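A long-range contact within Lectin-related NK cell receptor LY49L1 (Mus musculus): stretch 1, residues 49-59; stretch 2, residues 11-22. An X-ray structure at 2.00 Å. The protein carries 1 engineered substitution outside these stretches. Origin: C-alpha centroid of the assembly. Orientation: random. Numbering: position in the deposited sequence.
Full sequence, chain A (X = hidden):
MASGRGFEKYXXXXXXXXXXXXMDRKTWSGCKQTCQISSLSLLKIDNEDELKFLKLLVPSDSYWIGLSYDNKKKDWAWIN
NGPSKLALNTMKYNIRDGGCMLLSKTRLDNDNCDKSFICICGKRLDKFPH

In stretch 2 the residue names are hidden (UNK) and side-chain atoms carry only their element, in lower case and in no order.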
# COMPACT_ATOMS: atom_id res chain seq x y z
N ASP A 49 10.07 13.61 0.08
CA ASP A 49 8.75 13.24 0.64
C ASP A 49 8.26 11.92 0.08
O ASP A 49 7.77 11.04 0.83
CB ASP A 49 7.70 14.33 0.32
CG ASP A 49 6.36 14.13 1.06
OD1 ASP A 49 6.36 14.25 2.32
OD2 ASP A 49 5.29 13.92 0.41
N GLU A 50 8.41 11.77 -1.23
CA GLU A 50 7.93 10.57 -1.94
C GLU A 50 8.76 9.32 -1.62
O GLU A 50 8.24 8.32 -1.20
CB GLU A 50 7.81 10.86 -3.44
CG GLU A 50 7.34 9.66 -4.22
CD GLU A 50 7.36 9.92 -5.70
OE1 GLU A 50 6.86 9.08 -6.45
OE2 GLU A 50 7.85 10.98 -6.09
N LEU A 51 10.07 9.45 -1.76
CA LEU A 51 11.01 8.51 -1.21
C LEU A 51 10.73 8.06 0.24
O LEU A 51 10.79 6.85 0.52
CB LEU A 51 12.45 9.02 -1.33
CG LEU A 51 13.50 7.94 -1.01
CD1 LEU A 51 13.51 6.65 -1.88
CD2 LEU A 51 14.81 8.59 -0.92
N LYS A 52 10.49 9.02 1.16
CA LYS A 52 10.12 8.67 2.57
C LYS A 52 8.94 7.74 2.66
O LYS A 52 9.00 6.68 3.31
CB LYS A 52 9.86 9.93 3.38
CG LYS A 52 11.14 10.59 3.86
CD LYS A 52 10.84 12.09 4.25
CE LYS A 52 12.00 12.70 5.09
NZ LYS A 52 13.28 12.60 4.31
N PHE A 53 7.87 8.09 1.95
CA PHE A 53 6.70 7.24 1.85
C PHE A 53 6.97 5.84 1.25
O PHE A 53 6.54 4.82 1.82
CB PHE A 53 5.57 7.94 1.10
CG PHE A 53 4.62 6.95 0.45
CD1 PHE A 53 3.68 6.25 1.24
CD2 PHE A 53 4.70 6.69 -0.94
CE1 PHE A 53 2.83 5.29 0.67
CE2 PHE A 53 3.86 5.72 -1.52
CZ PHE A 53 2.90 5.03 -0.71
N LEU A 54 7.66 5.75 0.11
CA LEU A 54 7.83 4.42 -0.47
C LEU A 54 8.60 3.51 0.46
O LEU A 54 8.27 2.35 0.56
CB LEU A 54 8.46 4.45 -1.86
CG LEU A 54 7.52 4.85 -2.99
CD1 LEU A 54 8.39 5.56 -4.08
CD2 LEU A 54 6.79 3.61 -3.49
N LYS A 55 9.64 4.02 1.11
CA LYS A 55 10.45 3.21 2.03
C LYS A 55 9.60 2.73 3.23
O LYS A 55 9.78 1.63 3.75
CB LYS A 55 11.59 4.04 2.59
CG LYS A 55 12.82 4.25 1.74
CD LYS A 55 13.47 5.48 2.38
CE LYS A 55 14.93 5.75 1.99
NZ LYS A 55 15.16 7.23 2.35
N LEU A 56 8.68 3.59 3.66
CA LEU A 56 7.62 3.28 4.63
C LEU A 56 6.63 2.16 4.17
O LEU A 56 6.47 1.10 4.83
CB LEU A 56 6.90 4.58 4.87
CG LEU A 56 6.44 5.14 6.20
CD1 LEU A 56 4.95 4.76 6.34
CD2 LEU A 56 7.37 4.75 7.41
N LEU A 57 6.04 2.35 2.99
CA LEU A 57 4.99 1.50 2.46
C LEU A 57 5.31 0.27 1.64
O LEU A 57 4.47 -0.62 1.60
CB LEU A 57 4.02 2.33 1.65
CG LEU A 57 2.62 2.48 2.24
CD1 LEU A 57 2.10 1.12 2.90
CD2 LEU A 57 2.54 3.66 3.26
N VAL A 58 6.44 0.20 0.92
CA VAL A 58 6.72 -0.99 0.07
C VAL A 58 6.96 -2.25 0.93
O VAL A 58 7.59 -2.12 1.97
CB VAL A 58 7.93 -0.77 -0.87
CG1 VAL A 58 7.60 0.18 -1.95
CG2 VAL A 58 9.24 -0.33 -0.12
N PRO A 59 6.47 -3.47 0.52
CA PRO A 59 6.93 -4.67 1.22
C PRO A 59 8.44 -4.79 1.18
O PRO A 59 9.04 -4.32 0.24
CB PRO A 59 6.31 -5.81 0.40
CG PRO A 59 5.14 -5.26 -0.21
CD PRO A 59 5.48 -3.80 -0.51
N UNK A 11 -1.88 -2.58 -5.11
CA UNK A 11 -1.13 -1.46 -5.63
C UNK A 11 -1.32 -0.35 -4.64
O UNK A 11 -2.09 -0.46 -3.76
c UNK A 11 -5.83 -3.07 -7.60
c UNK A 11 -1.60 -1.06 -7.05
n UNK A 11 -4.78 0.90 -7.55
c UNK A 11 -4.27 -1.28 -7.39
c UNK A 11 -5.32 -0.36 -7.57
c UNK A 11 -3.05 -0.51 -7.22
c UNK A 11 -6.64 -0.77 -7.76
c UNK A 11 -3.43 0.81 -7.32
c UNK A 11 -6.87 -2.14 -7.77
c UNK A 11 -4.55 -2.66 -7.43
N UNK A 12 -0.56 0.72 -4.74
CA UNK A 12 -0.84 1.81 -3.81
C UNK A 12 -0.62 3.18 -4.39
O UNK A 12 -0.11 3.26 -5.49
c UNK A 12 1.24 1.38 -2.39
c UNK A 12 4.09 1.14 -2.21
c UNK A 12 1.81 0.14 -2.18
c UNK A 12 3.21 -0.01 -2.11
c UNK A 12 2.08 2.52 -2.44
c UNK A 12 3.52 2.40 -2.39
c UNK A 12 -0.23 1.53 -2.41
N UNK A 13 -1.14 4.20 -3.71
CA UNK A 13 -1.13 5.53 -4.24
C UNK A 13 -0.70 6.48 -3.16
O UNK A 13 -0.88 6.22 -1.98
s UNK A 13 -3.18 4.74 -6.07
c UNK A 13 -2.52 5.92 -4.80
N UNK A 14 -0.12 7.58 -3.58
CA UNK A 14 0.35 8.58 -2.66
C UNK A 14 0.20 9.91 -3.42
O UNK A 14 0.87 10.12 -4.39
c UNK A 14 1.71 9.68 -0.02
o UNK A 14 3.84 12.31 1.50
c UNK A 14 3.51 10.13 -1.55
c UNK A 14 1.80 8.33 -2.22
c UNK A 14 4.01 11.11 -0.64
c UNK A 14 2.18 10.61 0.88
c UNK A 14 2.35 9.42 -1.25
c UNK A 14 3.34 11.34 0.58
N UNK A 15 -0.73 10.78 -2.99
CA UNK A 15 -0.86 12.06 -3.67
C UNK A 15 -1.47 11.78 -5.01
O UNK A 15 -2.54 11.14 -5.09
N UNK A 16 -0.75 12.18 -6.08
CA UNK A 16 -1.21 12.07 -7.48
C UNK A 16 -0.62 10.89 -8.29
O UNK A 16 -0.82 10.81 -9.47
c UNK A 16 -2.32 14.11 -8.75
c UNK A 16 0.14 13.57 -9.10
c UNK A 16 -2.64 13.74 -10.19
c UNK A 16 -1.03 13.50 -8.18
N UNK A 17 0.07 9.95 -7.64
CA UNK A 17 0.82 8.86 -8.28
C UNK A 17 0.44 7.47 -7.65
O UNK A 17 0.45 7.32 -6.42
c UNK A 17 5.08 9.89 -9.10
c UNK A 17 3.22 8.10 -9.09
c UNK A 17 2.37 9.07 -8.17
c UNK A 17 4.73 8.41 -9.25
n UNK A 17 6.54 9.92 -8.91
N UNK A 18 0.14 6.47 -8.47
CA UNK A 18 0.04 5.06 -7.98
C UNK A 18 1.27 4.21 -8.35
O UNK A 18 2.07 4.66 -9.13
c UNK A 18 -1.24 4.48 -8.48
s UNK A 18 -2.65 5.48 -7.86
N UNK A 19 1.38 2.98 -7.79
CA UNK A 19 2.57 2.14 -7.80
C UNK A 19 2.09 0.73 -7.98
O UNK A 19 1.28 0.24 -7.20
c UNK A 19 4.33 6.41 -5.56
c UNK A 19 3.27 2.22 -6.45
o UNK A 19 4.70 7.70 -5.19
c UNK A 19 5.19 5.64 -6.32
c UNK A 19 4.83 4.24 -6.63
c UNK A 19 3.67 3.69 -6.11
c UNK A 19 3.20 5.88 -4.99
c UNK A 19 2.84 4.50 -5.28
N UNK A 20 2.63 0.08 -8.98
CA UNK A 20 2.16 -1.31 -9.41
C UNK A 20 3.41 -2.20 -9.43
O UNK A 20 4.50 -1.69 -9.63
c UNK A 20 0.78 1.17 -11.36
c UNK A 20 -0.87 -0.36 -10.60
c UNK A 20 -0.19 2.16 -11.42
c UNK A 20 1.51 -1.21 -10.81
o UNK A 20 -2.47 2.79 -11.18
c UNK A 20 -1.48 1.87 -11.07
c UNK A 20 -1.84 0.62 -10.71
c UNK A 20 0.45 -0.11 -10.93
N UNK A 21 3.24 -3.53 -9.23
CA UNK A 21 4.33 -4.47 -8.96
C UNK A 21 4.17 -5.59 -9.94
O UNK A 21 3.08 -6.13 -10.01
c UNK A 21 3.22 -2.13 -5.26
c UNK A 21 3.19 -3.25 -6.13
c UNK A 21 5.64 -2.36 -4.99
c UNK A 21 4.37 -3.93 -6.46
c UNK A 21 5.62 -3.47 -5.91
c UNK A 21 4.43 -1.70 -4.68
c UNK A 21 4.32 -5.02 -7.47
N UNK A 22 5.22 -5.85 -10.73
CA UNK A 22 5.32 -7.04 -11.65
C UNK A 22 5.56 -8.33 -10.79
O UNK A 22 6.17 -8.27 -9.69
c UNK A 22 6.21 -5.54 -13.55
c UNK A 22 6.39 -6.85 -12.80
c UNK A 22 6.37 -7.99 -13.80

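Position 11 lies in the first strand, which begins earlier in the chain, and has one carbon followed by fused five- and six-membered rings holding eight carbons and one nitrogen. It is Trp11, and its indole lies out of reach of the helix.

Position 12 has one carbon and a plain six-carbon ring, pointing toward the helix and touching Phe53, Leu54, Leu57 and Val58. This is Phe12. A flat apolar ring suits a pocket walled by hydrocarbon. Leu57 CB lies over one face, 4.0 Å from Phe12 CZ, while at the edge Val58 CG1 is 3.6 Å from Phe12 CZ and Leu54 CD2 is 3.7 Å from Phe12 CE1. Phe53 CZ comes within 3.2 Å of Phe12 CD1.

Position 13 carries one carbon and one sulfur and points away from the helix. The sulfur sits 2.0 Å from that of position 18, a covalent distance, so this is Cys13.

At position 14 one carbon leads to a six-carbon ring bearing an oxygen; the ring stacks on Phe53 and the oxygen reaches Asp49. This is Tyr14. The ring forms an offset stack with Phe53, centroids 4.5 Å apart and planes at 17°. Its hydroxyl provides what phenylalanine lacks, a very short hydrogen bond from Tyr14 OH to Asp49 OD2 of 2.4 Å.

Position 15 has no side-chain atoms, so it is Gly15. Its phi of 71° by itself favours glycine, and it sits in the type II' turn spanning positions 14 to 17.

Position 16 has four carbons, forked at the first, with one arm two carbons long: Ile16, exposed in the turn and clear of the helix.

At position 17 four carbons in a row end in a nitrogen that reaches Glu50; this is Lys17. The long chain carries its charge to buried Glu50, where Lys17 NZ forms a 2.6 Å salt bridge with Glu50 OE1.

Position 18, one carbon and one sulfur, is Cys18, completing the disulfide that ties the two strands together.

Position 19 again shows a six-carbon ring bearing oxygen; the ring touches Phe53 and Leu54, and the oxygen reaches Glu50. This is Tyr19. Leu54 CD2 packs over its face, 3.8 Å from Tyr19 CD2, while Tyr19 OH donates a 2.9 Å hydrogen bond to Glu50 OE1.

Position 20 has the same atoms but is out of reach of the helix: Tyr20.

Position 21, one carbon and an unsubstituted six-carbon ring with Val58 at its edge, is Phe21; Val58 CG1 lies 4.4 Å from Phe21 CE2.

Position 22, one carbon carrying two others, is Val22, beyond the contact.

The hairpin thus presents alternate residues to one side of the helix. Phe53 centres the apolar packing among Phe12, Tyr14 and Tyr19, while Asp49 and Glu50 receive the polar ends of Tyr14, Lys17 and Tyr19.

Stretch 2 11-22: WFCYGIKCYYFV
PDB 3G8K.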